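PDB 2ZBV: adenosyl-chloride synthase, which binds adenosine and probably acts on S-adenosyl-L-methionine, as a SAM hydrolase or SAM-dependent halogenase would. Local coordinates for residues Arg161-Glu173 and Ser184-Ser196. Residues are numbered along the deposited sequence; the frame is centred on the assembly and turned at random.
Sequences RKPVVENEKVIGE and STNIPFDLFLKLS
N186 CG sits between its own backbone N and carbonyl carbon (chi1 66°), which brings OD1 up to E173 N. L191 CG lies anti to the backbone N (chi1 -176°), which sends its branches against P163 and V165. The contact belongs to a beta hairpin of the C-terminal domain, strands 169-177 and 183-185, with the short helix 189-192 packed against strands 164-166 and 169-177. N186 makes two hydrogen bonds to E173, one through its side chain and one through its backbone. E173 N gives a nearly straight bond to N186 OD1 (2.8 Å, 166°), approaching from above the carbonyl plane. N186 N bonds E173 O at 3.0 Å, but the bond is bent. With an alanine in place of N186, E173 N would probably lose this acceptor and a gap would open beside the P163 ring. T185 OG1 accepts from I187 N in an ST turn and gives a hydrogen bond to L238 O on strand 237-242. Beyond the corner the contact is apolar. V170 CG2 meets the F192 ring at its edge, while L195 CD2 reaches V165 CG1 at 3.6 Å. Packing is tight here: V170 CG1 lies 3.4 Å from L195 CD1, and V165 CG2 presses on L191 CG at 3.3 Å.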
loop_
_atom_site.group_PDB
_atom_site.type_symbol
_atom_site.label_atom_id
_atom_site.label_comp_id
_atom_site.label_asym_id
_atom_site.label_seq_id
_atom_site.Cartn_x
_atom_site.Cartn_y
_atom_site.Cartn_z
ATOM N N ARG A 161 -21.120 20.441 12.281
ATOM C CA ARG A 161 -22.053 20.529 13.394
ATOM C C ARG A 161 -21.423 19.782 14.566
ATOM O O ARG A 161 -21.430 18.550 14.599
ATOM C CB ARG A 161 -23.386 19.884 13.010
ATOM C CG ARG A 161 -24.404 19.815 14.134
ATOM C CD ARG A 161 -25.643 19.054 13.694
ATOM N NE ARG A 161 -26.592 18.861 14.787
ATOM C CZ ARG A 161 -27.232 19.847 15.410
ATOM N NH1 ARG A 161 -27.030 21.109 15.050
ATOM N NH2 ARG A 161 -28.075 19.570 16.394
ATOM N N LYS A 162 -20.866 20.529 15.515
ATOM C CA LYS A 162 -20.221 19.935 16.683
ATOM C C LYS A 162 -21.118 18.939 17.407
ATOM O O LYS A 162 -22.301 19.197 17.626
ATOM C CB LYS A 162 -19.792 21.027 17.671
ATOM C CG LYS A 162 -19.552 20.508 19.090
ATOM C CD LYS A 162 -18.085 20.495 19.490
ATOM C CE LYS A 162 -17.625 21.864 19.960
ATOM N NZ LYS A 162 -16.260 21.807 20.553
ATOM N N PRO A 163 -20.562 17.777 17.785
ATOM C CA PRO A 163 -21.366 16.779 18.491
ATOM C C PRO A 163 -21.703 17.313 19.879
ATOM O O PRO A 163 -20.817 17.746 20.619
ATOM C CB PRO A 163 -20.442 15.564 18.538
ATOM C CG PRO A 163 -19.089 16.186 18.625
ATOM C CD PRO A 163 -19.179 17.304 17.607
ATOM N N VAL A 164 -22.983 17.295 20.224
ATOM C CA VAL A 164 -23.411 17.786 21.525
ATOM C C VAL A 164 -24.231 16.756 22.284
ATOM O O VAL A 164 -24.762 15.810 21.701
ATOM C CB VAL A 164 -24.269 19.063 21.388
ATOM C CG1 VAL A 164 -23.450 20.184 20.759
ATOM C CG2 VAL A 164 -25.505 18.761 20.551
ATOM N N VAL A 165 -24.321 16.952 23.593
ATOM C CA VAL A 165 -25.099 16.079 24.455
ATOM C C VAL A 165 -26.402 16.805 24.756
ATOM O O VAL A 165 -26.388 17.911 25.297
ATOM C CB VAL A 165 -24.377 15.809 25.786
ATOM C CG1 VAL A 165 -25.303 15.067 26.737
ATOM C CG2 VAL A 165 -23.119 15.005 25.537
ATOM N N GLU A 166 -27.527 16.197 24.399
ATOM C CA GLU A 166 -28.810 16.830 24.660
ATOM C C GLU A 166 -29.932 15.856 24.986
ATOM O O GLU A 166 -30.264 14.973 24.195
ATOM C CB GLU A 166 -29.232 17.699 23.474
ATOM C CG GLU A 166 -29.386 16.945 22.171
ATOM C CD GLU A 166 -30.364 17.619 21.231
ATOM O OE1 GLU A 166 -31.574 17.641 21.551
ATOM O OE2 GLU A 166 -29.927 18.132 20.180
ATOM N N ASN A 167 -30.510 16.032 26.169
ATOM C CA ASN A 167 -31.622 15.213 26.629
ATOM C C ASN A 167 -31.440 13.701 26.488
ATOM O O ASN A 167 -32.067 13.067 25.635
ATOM C CB ASN A 167 -32.905 15.643 25.909
ATOM C CG ASN A 167 -33.215 17.119 26.103
ATOM O OD1 ASN A 167 -33.349 17.593 27.231
ATOM N ND2 ASN A 167 -33.330 17.852 25.001
ATOM N N GLU A 168 -30.578 13.133 27.326
ATOM C CA GLU A 168 -30.339 11.691 27.347
ATOM C C GLU A 168 -29.669 11.081 26.116
ATOM O O GLU A 168 -29.487 9.863 26.053
ATOM C CB GLU A 168 -31.663 10.959 27.597
ATOM C CG GLU A 168 -32.431 11.449 28.820
ATOM C CD GLU A 168 -33.844 10.889 28.888
ATOM O OE1 GLU A 168 -34.581 11.242 29.834
ATOM O OE2 GLU A 168 -34.218 10.099 27.992
ATOM N N LYS A 169 -29.304 11.901 25.139
ATOM C CA LYS A 169 -28.668 11.357 23.947
ATOM C C LYS A 169 -27.556 12.232 23.391
ATOM O O LYS A 169 -27.422 13.407 23.747
ATOM C CB LYS A 169 -29.710 11.120 22.851
ATOM C CG LYS A 169 -30.292 12.394 22.269
ATOM C CD LYS A 169 -31.274 12.086 21.150
ATOM C CE LYS A 169 -31.827 13.367 20.542
ATOM N NZ LYS A 169 -32.794 13.103 19.441
ATOM N N VAL A 170 -26.757 11.639 22.513
ATOM C CA VAL A 170 -25.664 12.343 21.868
ATOM C C VAL A 170 -25.896 12.295 20.362
ATOM O O VAL A 170 -26.197 11.240 19.800
ATOM C CB VAL A 170 -24.302 11.696 22.196
ATOM C CG1 VAL A 170 -23.963 11.912 23.658
ATOM C CG2 VAL A 170 -24.344 10.210 21.883
ATOM N N ILE A 171 -25.773 13.449 19.719
ATOM C CA ILE A 171 -25.964 13.552 18.282
ATOM C C ILE A 171 -24.617 13.810 17.619
ATOM O O ILE A 171 -23.812 14.592 18.120
ATOM C CB ILE A 171 -26.927 14.712 17.930
ATOM C CG1 ILE A 171 -26.965 14.916 16.412
ATOM C CG2 ILE A 171 -26.482 15.985 18.639
ATOM C CD1 ILE A 171 -27.820 16.087 15.957
ATOM N N GLY A 172 -24.374 13.145 16.497
ATOM C CA GLY A 172 -23.118 13.323 15.797
ATOM C C GLY A 172 -23.198 12.829 14.369
ATOM O O GLY A 172 -24.287 12.726 13.796
ATOM N N GLU A 173 -22.042 12.511 13.792
ATOM C CA GLU A 173 -21.979 12.031 12.418
ATOM C C GLU A 173 -20.920 10.949 12.290
ATOM O O GLU A 173 -20.013 10.866 13.113
ATOM C CB GLU A 173 -21.609 13.181 11.479
ATOM C CG GLU A 173 -22.477 14.417 11.632
ATOM C CD GLU A 173 -21.740 15.688 11.257
ATOM O OE1 GLU A 173 -21.341 15.824 10.081
ATOM O OE2 GLU A 173 -21.554 16.546 12.146
ATOM N N SER A 184 -16.757 4.628 12.922
ATOM C CA SER A 184 -16.309 5.584 13.928
ATOM C C SER A 184 -16.971 6.944 13.723
ATOM O O SER A 184 -16.980 7.481 12.615
ATOM C CB SER A 184 -14.797 5.751 13.891
ATOM O OG SER A 184 -14.398 6.647 14.913
ATOM N N THR A 185 -17.521 7.494 14.802
ATOM C CA THR A 185 -18.203 8.783 14.743
ATOM C C THR A 185 -17.261 9.907 15.151
ATOM O O THR A 185 -16.084 9.675 15.427
ATOM C CB THR A 185 -19.424 8.819 15.693
ATOM O OG1 THR A 185 -18.970 8.841 17.049
ATOM C CG2 THR A 185 -20.297 7.590 15.490
ATOM N N ASN A 186 -17.792 11.124 15.187
ATOM C CA ASN A 186 -17.016 12.290 15.580
ATOM C C ASN A 186 -17.391 12.634 17.016
ATOM O O ASN A 186 -17.091 13.715 17.510
ATOM C CB ASN A 186 -17.325 13.467 14.651
ATOM C CG ASN A 186 -18.754 13.952 14.776
ATOM O OD1 ASN A 186 -19.661 13.182 15.101
ATOM N ND2 ASN A 186 -18.967 15.239 14.503
ATOM N N ILE A 187 -18.048 11.688 17.680
ATOM C CA ILE A 187 -18.480 11.855 19.065
ATOM C C ILE A 187 -17.402 11.343 20.019
ATOM O O ILE A 187 -17.067 10.161 20.011
ATOM C CB ILE A 187 -19.777 11.058 19.337
ATOM C CG1 ILE A 187 -20.893 11.546 18.413
ATOM C CG2 ILE A 187 -20.185 11.204 20.800
ATOM C CD1 ILE A 187 -22.081 10.604 18.350
ATOM N N PRO A 188 -16.842 12.228 20.859
ATOM C CA PRO A 188 -15.811 11.739 21.777
ATOM C C PRO A 188 -16.454 10.749 22.740
ATOM O O PRO A 188 -17.570 10.983 23.214
ATOM C CB PRO A 188 -15.344 13.010 22.489
ATOM C CG PRO A 188 -15.690 14.115 21.511
ATOM C CD PRO A 188 -17.034 13.680 21.003
ATOM N N PHE A 189 -15.775 9.646 23.032
ATOM C CA PHE A 189 -16.355 8.673 23.950
ATOM C C PHE A 189 -16.554 9.304 25.327
ATOM O O PHE A 189 -17.421 8.880 26.089
ATOM C CB PHE A 189 -15.477 7.430 24.076
ATOM C CG PHE A 189 -16.231 6.217 24.539
ATOM C CD1 PHE A 189 -17.045 5.515 23.657
ATOM C CD2 PHE A 189 -16.176 5.810 25.866
ATOM C CE1 PHE A 189 -17.796 4.427 24.089
ATOM C CE2 PHE A 189 -16.924 4.723 26.309
ATOM C CZ PHE A 189 -17.737 4.029 25.419
ATOM N N ASP A 190 -15.744 10.313 25.642
ATOM C CA ASP A 190 -15.859 11.021 26.918
ATOM C C ASP A 190 -17.188 11.766 26.957
ATOM O O ASP A 190 -17.883 11.765 27.971
ATOM C CB ASP A 190 -14.718 12.027 27.093
ATOM C CG ASP A 190 -13.409 11.364 27.460
ATOM O OD1 ASP A 190 -13.413 10.510 28.373
ATOM O OD2 ASP A 190 -12.375 11.702 26.844
ATOM N N LEU A 191 -17.531 12.407 25.844
ATOM C CA LEU A 191 -18.787 13.136 25.744
ATOM C C LEU A 191 -19.922 12.138 25.969
ATOM O O LEU A 191 -20.878 12.409 26.700
ATOM C CB LEU A 191 -18.923 13.766 24.356
ATOM C CG LEU A 191 -20.155 14.649 24.159
ATOM C CD1 LEU A 191 -19.982 15.924 24.970
ATOM C CD2 LEU A 191 -20.338 14.983 22.691
ATOM N N PHE A 192 -19.801 10.978 25.331
ATOM C CA PHE A 192 -20.796 9.919 25.454
ATOM C C PHE A 192 -20.900 9.456 26.903
ATOM O O PHE A 192 -21.983 9.120 27.380
ATOM C CB PHE A 192 -20.410 8.744 24.547
ATOM C CG PHE A 192 -21.263 7.517 24.734
ATOM C CD1 PHE A 192 -20.744 6.385 25.345
ATOM C CD2 PHE A 192 -22.578 7.489 24.281
ATOM C CE1 PHE A 192 -21.522 5.237 25.502
ATOM C CE2 PHE A 192 -23.364 6.349 24.432
ATOM C CZ PHE A 192 -22.834 5.221 25.044
ATOM N N LEU A 193 -19.775 9.451 27.603
ATOM C CA LEU A 193 -19.753 9.023 28.993
ATOM C C LEU A 193 -20.467 9.985 29.932
ATOM O O LEU A 193 -20.604 9.702 31.122
ATOM C CB LEU A 193 -18.311 8.825 29.462
ATOM C CG LEU A 193 -17.595 7.598 28.891
ATOM C CD1 LEU A 193 -16.159 7.559 29.393
ATOM C CD2 LEU A 193 -18.345 6.338 29.303
ATOM N N LYS A 194 -20.916 11.121 29.404
ATOM C CA LYS A 194 -21.627 12.101 30.220
ATOM C C LYS A 194 -23.120 11.808 30.239
ATOM O O LYS A 194 -23.886 12.492 30.916
ATOM C CB LYS A 194 -21.369 13.519 29.704
ATOM C CG LYS A 194 -19.983 14.019 30.060
ATOM C CD LYS A 194 -19.655 15.351 29.418
ATOM C CE LYS A 194 -18.255 15.799 29.828
ATOM N NZ LYS A 194 -17.783 16.964 29.035
ATOM N N LEU A 195 -23.526 10.789 29.487
ATOM C CA LEU A 195 -24.925 10.382 29.435
ATOM C C LEU A 195 -25.154 9.384 30.560
ATOM O O LEU A 195 -26.184 8.711 30.609
ATOM C CB LEU A 195 -25.249 9.707 28.097
ATOM C CG LEU A 195 -25.264 10.541 26.814
ATOM C CD1 LEU A 195 -25.565 9.628 25.634
ATOM C CD2 LEU A 195 -26.308 11.644 26.914
ATOM N N SER A 196 -24.180 9.295 31.459
ATOM C CA SER A 196 -24.244 8.368 32.581
ATOM C C SER A 196 -24.538 6.956 32.076
ATOM O O SER A 196 -25.543 6.341 32.436
ATOM C CB SER A 196 -25.313 8.803 33.591
ATOM O OG SER A 196 -26.621 8.702 33.053
#